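Local coordinates for protein CTP:phosphocholine Cytidylyltransferase (Streptococcus pneumoniae, PDB 1JYK) that transfers the cytidylyl group of CTP to phosphocholine, probably yielding CDP-choline and pyrophosphate, at residues W156-G161 with R177-V182; D163-D168 with D223-E228. All blocks are in the same frame, centred on the assembly; numbering follows the deposited sequence.

Overall arrangement
From the N terminus, the chain first builds parallel strands of the mixed sheet and then reaches strand 157-160, which turns back into strand 166-170 as an antiparallel hairpin. Interaction 1 closes a short loop of 15 residues by returning 177-182 to the first hairpin strand. Interaction 2 closes a longer one, with 54 intervening residues, by bringing 223-228 onto the turn and the second strand. Because the segments alternate in sequence, the two loops cross. Their centres lie about 9 Å apart, and the two contacts touch directly: Tyr160 OH is 2.5 Å from Glu228 OE2, a probable hydrogen bond. Together they tie the two-stranded hairpin to the mixed sheet.

Interaction 1 (W156-G161 with R177-V182); sequences WFLVYG and RILSGV
Phe157 and Ile178 face each other across a single antiparallel beta bridge, a non-hydrogen-bonded pair with CA atoms 4.3 Å apart, which ties hairpin strand 157-160 to the loop after strand 176-177 of the mixed sheet. Two backbone bonds flank it: Leu179 N donates to Trp156 O at 3.0 Å, and Leu158 N to Arg177 O at 2.9 Å. The end-to-end directions of the touching parts differ by 125°, consistent with contact limited to one bridge. A water extends the pairing by accepting from Trp156 N and donating to Leu179 O.

Side chains pack around this link. CE1 of Phe157 comes within 3.4 Å of Ile178 CG2, the branch set beside the backbone N of Ile178. Leu179 divides its two methyls: CD1 meets Leu158 CD2 at 3.7 Å, whereas CD2 lies 4.0 Å from Trp156 CE3, approaching the indole obliquely. Toward the far end of the strand, Tyr160 CG sits between the backbone N and the carbonyl carbon (chi1 60°); this brings the ring edge against the aliphatic part of Arg177. The guanidinium is turned 72° from the phenol plane and bonds instead through NH1 to the carbonyls of Ser146 and Leu229, while the Tyr160 hydroxyl pairs with Glu228.

In the next shell, strand 142-149 supports Leu158 and Leu179 through Tyr144. Ser180 OG, hydrogen-bonded with Val147 N, donates to Ile178 O at 2.9 Å from above the carbonyl plane.

Interaction 2 (D163-D168 with D223-E228); sequences DYKVQD and DVYVEE
Lys165 has CG anti to its own backbone N (chi1 -165°) and stays extended to CE before bending at the last torsion (chi4 -81°), a course that lays CG over one face of the Tyr225 ring and carries the ammonium to Asp223. Lys165 CG lies 4.1 Å from the centroid of the Tyr225 ring, a CH-pi contact, and the salt bridge joins NZ to Asp223 OD1 at 2.9 Å, met from above the carboxylate plane. At the backbone, Lys165 and Tyr225 form a single antiparallel, non-hydrogen-bonded bridge. Val226 N donates to Tyr164 O and Val166 N to Val224 O, both at 2.8 Å.

An Asx turn shapes the approach, with Asp163 OD1 accepting from Lys165 N at 3.1 Å. On the buried side, Val166 CG2 packs 3.6 Å from Val226 CG2, and Leu158 touches both valines. Tyr164 sets its ring edge against the Glu228 carboxylate, the planes 75° apart; a water bridges its hydroxyl to OE1, while OE2 pairs with Tyr160.

A second water accepts from Lys165 NZ and Val224 N, so the ammonium is held by both carboxylate and water. The closeness of the Lys165 ammonium to the Asp223 carboxylate probably stabilises both charges at this partly buried junction between hairpin and mixed sheet.

Interaction 1 (W156-G161 with R177-V182)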
loop_
_atom_site.group_PDB
_atom_site.type_symbol
_atom_site.label_atom_id
_atom_site.label_comp_id
_atom_site.label_asym_id
_atom_site.label_seq_id
_atom_site.Cartn_x
_atom_site.Cartn_y
_atom_site.Cartn_z
ATOM N N TRP A 156 6.689 -9.951 -4.681
ATOM C CA TRP A 156 5.965 -10.335 -5.888
ATOM C C TRP A 156 6.530 -9.446 -6.988
ATOM O O TRP A 156 6.830 -8.276 -6.753
ATOM C CB TRP A 156 4.462 -10.106 -5.742
ATOM C CG TRP A 156 3.761 -11.138 -4.899
ATOM C CD1 TRP A 156 4.342 -12.106 -4.118
ATOM C CD2 TRP A 156 2.345 -11.281 -4.719
ATOM N NE1 TRP A 156 3.376 -12.831 -3.461
ATOM C CE2 TRP A 156 2.141 -12.346 -3.814
ATOM C CE3 TRP A 156 1.230 -10.603 -5.234
ATOM C CZ2 TRP A 156 0.859 -12.754 -3.410
ATOM C CZ3 TRP A 156 -0.045 -11.013 -4.833
ATOM C CH2 TRP A 156 -0.216 -12.079 -3.930
ATOM N N PHE A 157 6.673 -9.995 -8.186
ATOM C CA PHE A 157 7.255 -9.240 -9.286
ATOM C C PHE A 157 6.325 -8.958 -10.449
ATOM O O PHE A 157 5.368 -9.696 -10.702
ATOM C CB PHE A 157 8.501 -9.964 -9.786
ATOM C CG PHE A 157 9.475 -10.292 -8.700
ATOM C CD1 PHE A 157 10.575 -9.470 -8.461
ATOM C CD2 PHE A 157 9.278 -11.402 -7.890
ATOM C CE1 PHE A 157 11.468 -9.750 -7.424
ATOM C CE2 PHE A 157 10.159 -11.692 -6.852
ATOM C CZ PHE A 157 11.262 -10.860 -6.617
ATOM N N LEU A 158 6.636 -7.881 -11.162
ATOM C CA LEU A 158 5.853 -7.439 -12.305
ATOM C C LEU A 158 6.451 -7.898 -13.634
ATOM O O LEU A 158 7.621 -7.643 -13.916
ATOM C CB LEU A 158 5.754 -5.907 -12.289
ATOM C CG LEU A 158 5.041 -5.302 -11.073
ATOM C CD1 LEU A 158 5.503 -3.866 -10.860
ATOM C CD2 LEU A 158 3.530 -5.351 -11.294
ATOM N N VAL A 159 5.640 -8.567 -14.445
ATOM C CA VAL A 159 6.085 -9.039 -15.753
ATOM C C VAL A 159 5.522 -8.086 -16.803
ATOM O O VAL A 159 4.305 -7.953 -16.931
ATOM C CB VAL A 159 5.564 -10.465 -16.042
ATOM C CG1 VAL A 159 5.872 -10.850 -17.486
ATOM C CG2 VAL A 159 6.193 -11.452 -15.067
ATOM N N TYR A 160 6.393 -7.422 -17.555
ATOM C CA TYR A 160 5.917 -6.483 -18.564
ATOM C C TYR A 160 6.876 -6.252 -19.728
ATOM O O TYR A 160 8.067 -6.563 -19.644
ATOM C CB TYR A 160 5.585 -5.137 -17.905
ATOM C CG TYR A 160 6.760 -4.479 -17.215
ATOM C CD1 TYR A 160 7.480 -3.456 -17.837
ATOM C CD2 TYR A 160 7.134 -4.855 -15.925
ATOM C CE1 TYR A 160 8.546 -2.815 -17.188
ATOM C CE2 TYR A 160 8.197 -4.223 -15.266
ATOM C CZ TYR A 160 8.897 -3.201 -15.906
ATOM O OH TYR A 160 9.933 -2.563 -15.259
ATOM N N GLY A 161 6.334 -5.687 -20.805
ATOM C CA GLY A 161 7.119 -5.411 -21.993
ATOM C C GLY A 161 7.322 -3.930 -22.269
ATOM O O GLY A 161 7.337 -3.108 -21.354
ATOM N N ARG A 177 11.520 -6.049 -10.639
ATOM C CA ARG A 177 10.629 -4.944 -10.308
ATOM C C ARG A 177 9.512 -5.523 -9.443
ATOM O O ARG A 177 8.691 -6.319 -9.899
ATOM C CB ARG A 177 10.056 -4.333 -11.584
ATOM C CG ARG A 177 11.079 -3.556 -12.404
ATOM C CD ARG A 177 11.271 -2.174 -11.822
ATOM N NE ARG A 177 12.378 -1.472 -12.454
ATOM C CZ ARG A 177 12.696 -0.205 -12.216
ATOM N NH1 ARG A 177 11.991 0.517 -11.352
ATOM N NH2 ARG A 177 13.722 0.344 -12.853
ATOM N N ILE A 178 9.487 -5.117 -8.184
ATOM C CA ILE A 178 8.509 -5.642 -7.242
ATOM C C ILE A 178 7.302 -4.750 -6.991
ATOM O O ILE A 178 7.290 -3.571 -7.348
ATOM C CB ILE A 178 9.193 -5.914 -5.871
ATOM C CG1 ILE A 178 9.741 -4.599 -5.296
ATOM C CG2 ILE A 178 10.346 -6.895 -6.044
ATOM C CD1 ILE A 178 10.048 -4.642 -3.821
ATOM N N LEU A 179 6.268 -5.344 -6.403
ATOM C CA LEU A 179 5.082 -4.591 -5.999
ATOM C C LEU A 179 5.715 -3.881 -4.801
ATOM O O LEU A 179 6.170 -4.535 -3.856
ATOM C CB LEU A 179 3.969 -5.544 -5.556
ATOM C CG LEU A 179 2.978 -5.875 -6.671
ATOM C CD1 LEU A 179 3.726 -6.570 -7.797
ATOM C CD2 LEU A 179 1.859 -6.759 -6.141
ATOM N N SER A 180 5.766 -2.556 -4.854
ATOM C CA SER A 180 6.448 -1.784 -3.821
ATOM C C SER A 180 5.653 -1.072 -2.733
ATOM O O SER A 180 6.248 -0.419 -1.877
ATOM C CB SER A 180 7.367 -0.771 -4.507
ATOM O OG SER A 180 8.050 -1.380 -5.591
ATOM N N GLY A 181 4.333 -1.173 -2.756
ATOM C CA GLY A 181 3.567 -0.512 -1.715
ATOM C C GLY A 181 2.878 0.773 -2.120
ATOM O O GLY A 181 2.306 1.463 -1.273
ATOM N N VAL A 182 2.958 1.125 -3.401
ATOM C CA VAL A 182 2.283 2.312 -3.912
ATOM C C VAL A 182 1.705 1.932 -5.268
ATOM O O VAL A 182 2.430 1.487 -6.164
ATOM C CB VAL A 182 3.240 3.533 -4.088
ATOM C CG1 VAL A 182 2.449 4.737 -4.596
ATOM C CG2 VAL A 182 3.922 3.873 -2.766
HETATM O O HOH W 1 6.509 -7.332 -3.336
#

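Interaction 2 (D163-D168 with D223-E228)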
loop_
_atom_site.group_PDB
_atom_site.type_symbol
_atom_site.label_atom_id
_atom_site.label_comp_id
_atom_site.label_asym_id
_atom_site.label_seq_id
_atom_site.Cartn_x
_atom_site.Cartn_y
_atom_site.Cartn_z
ATOM N N ASP A 163 5.382 -1.665 -23.567
ATOM C CA ASP A 163 4.276 -0.758 -23.298
ATOM C C ASP A 163 4.032 -0.609 -21.801
ATOM O O ASP A 163 3.080 0.052 -21.383
ATOM C CB ASP A 163 3.003 -1.257 -23.984
ATOM C CG ASP A 163 2.574 -2.626 -23.498
ATOM O OD1 ASP A 163 3.333 -3.272 -22.740
ATOM O OD2 ASP A 163 1.468 -3.058 -23.879
ATOM N N TYR A 164 4.895 -1.230 -21.001
ATOM C CA TYR A 164 4.790 -1.178 -19.546
ATOM C C TYR A 164 3.496 -1.767 -18.980
ATOM O O TYR A 164 3.157 -1.541 -17.818
ATOM C CB TYR A 164 4.969 0.267 -19.071
ATOM C CG TYR A 164 6.349 0.787 -19.381
ATOM C CD1 TYR A 164 6.569 1.630 -20.473
ATOM C CD2 TYR A 164 7.455 0.372 -18.634
ATOM C CE1 TYR A 164 7.853 2.038 -20.820
ATOM C CE2 TYR A 164 8.745 0.773 -18.971
ATOM C CZ TYR A 164 8.935 1.603 -20.067
ATOM O OH TYR A 164 10.212 1.982 -20.418
ATOM N N LYS A 165 2.778 -2.535 -19.795
ATOM C CA LYS A 165 1.541 -3.156 -19.339
ATOM C C LYS A 165 1.843 -4.469 -18.620
ATOM O O LYS A 165 2.582 -5.314 -19.129
ATOM C CB LYS A 165 0.600 -3.411 -20.519
ATOM C CG LYS A 165 -0.828 -3.723 -20.094
ATOM C CD LYS A 165 -1.751 -3.828 -21.296
ATOM C CE LYS A 165 -3.194 -4.000 -20.861
ATOM N NZ LYS A 165 -3.486 -5.410 -20.493
ATOM N N VAL A 166 1.270 -4.635 -17.433
ATOM C CA VAL A 166 1.486 -5.837 -16.641
ATOM C C VAL A 166 0.839 -7.058 -17.290
ATOM O O VAL A 166 -0.382 -7.112 -17.476
ATOM C CB VAL A 166 0.927 -5.672 -15.211
ATOM C CG1 VAL A 166 1.179 -6.938 -14.405
ATOM C CG2 VAL A 166 1.590 -4.467 -14.534
ATOM N N GLN A 167 1.676 -8.031 -17.637
ATOM C CA GLN A 167 1.224 -9.259 -18.277
ATOM C C GLN A 167 0.970 -10.332 -17.236
ATOM O O GLN A 167 0.139 -11.215 -17.428
ATOM C CB GLN A 167 2.283 -9.753 -19.266
ATOM C CG GLN A 167 2.445 -8.866 -20.481
ATOM C CD GLN A 167 1.127 -8.586 -21.173
ATOM O OE1 GLN A 167 0.222 -9.418 -21.164
ATOM N NE2 GLN A 167 1.007 -7.411 -21.773
ATOM N N ASP A 168 1.696 -10.247 -16.129
ATOM C CA ASP A 168 1.563 -11.213 -15.056
ATOM C C ASP A 168 2.259 -10.680 -13.810
ATOM O O ASP A 168 3.035 -9.720 -13.879
ATOM C CB ASP A 168 2.219 -12.530 -15.477
ATOM C CG ASP A 168 1.641 -13.729 -14.754
ATOM O OD1 ASP A 168 0.778 -13.549 -13.867
ATOM O OD2 ASP A 168 2.055 -14.862 -15.078
ATOM N N ASP A 223 -6.200 -4.186 -16.800
ATOM C CA ASP A 223 -5.231 -3.371 -17.521
ATOM C C ASP A 223 -4.509 -2.528 -16.472
ATOM O O ASP A 223 -5.072 -1.562 -15.945
ATOM C CB ASP A 223 -5.932 -2.455 -18.528
ATOM C CG ASP A 223 -6.564 -3.223 -19.675
ATOM O OD1 ASP A 223 -6.173 -4.385 -19.916
ATOM O OD2 ASP A 223 -7.456 -2.662 -20.337
ATOM N N VAL A 224 -3.277 -2.915 -16.162
ATOM C CA VAL A 224 -2.465 -2.209 -15.176
ATOM C C VAL A 224 -1.102 -1.935 -15.790
ATOM O O VAL A 224 -0.573 -2.751 -16.544
ATOM C CB VAL A 224 -2.266 -3.044 -13.894
ATOM C CG1 VAL A 224 -1.875 -2.124 -12.730
ATOM C CG2 VAL A 224 -3.538 -3.836 -13.585
ATOM N N TYR A 225 -0.529 -0.792 -15.455
ATOM C CA TYR A 225 0.754 -0.424 -16.008
ATOM C C TYR A 225 1.808 -0.217 -14.946
ATOM O O TYR A 225 1.494 -0.063 -13.771
ATOM C CB TYR A 225 0.586 0.824 -16.864
ATOM C CG TYR A 225 -0.331 0.566 -18.023
ATOM C CD1 TYR A 225 -1.713 0.549 -17.851
ATOM C CD2 TYR A 225 0.183 0.294 -19.292
ATOM C CE1 TYR A 225 -2.559 0.269 -18.915
ATOM C CE2 TYR A 225 -0.656 0.013 -20.359
ATOM C CZ TYR A 225 -2.021 0.003 -20.163
ATOM O OH TYR A 225 -2.850 -0.258 -21.224
ATOM N N VAL A 226 3.065 -0.223 -15.370
ATOM C CA VAL A 226 4.178 -0.057 -14.456
ATOM C C VAL A 226 4.868 1.293 -14.612
ATOM O O VAL A 226 5.169 1.721 -15.727
ATOM C CB VAL A 226 5.228 -1.176 -14.666
ATOM C CG1 VAL A 226 6.389 -1.006 -13.698
ATOM C CG2 VAL A 226 4.583 -2.536 -14.466
ATOM N N GLU A 227 5.093 1.962 -13.485
ATOM C CA GLU A 227 5.793 3.235 -13.464
ATOM C C GLU A 227 7.103 2.906 -12.763
ATOM O O GLU A 227 7.137 2.728 -11.549
ATOM C CB GLU A 227 5.003 4.267 -12.665
ATOM C CG GLU A 227 5.727 5.594 -12.452
ATOM C CD GLU A 227 5.889 6.400 -13.729
ATOM O OE1 GLU A 227 5.078 6.221 -14.668
ATOM O OE2 GLU A 227 6.833 7.215 -13.791
ATOM N N GLU A 228 8.176 2.795 -13.541
ATOM C CA GLU A 228 9.481 2.455 -13.002
ATOM C C GLU A 228 10.057 3.567 -12.141
ATOM O O GLU A 228 10.302 4.674 -12.618
ATOM C CB GLU A 228 10.439 2.132 -14.144
ATOM C CG GLU A 228 9.962 0.985 -15.015
ATOM C CD GLU A 228 11.003 0.541 -16.026
ATOM O OE1 GLU A 228 11.754 1.411 -16.513
ATOM O OE2 GLU A 228 11.069 -0.669 -16.335
HETATM O O HOH W 2 12.460 1.336 -19.200
HETATM O O HOH W 3 -2.479 -5.440 -17.471
#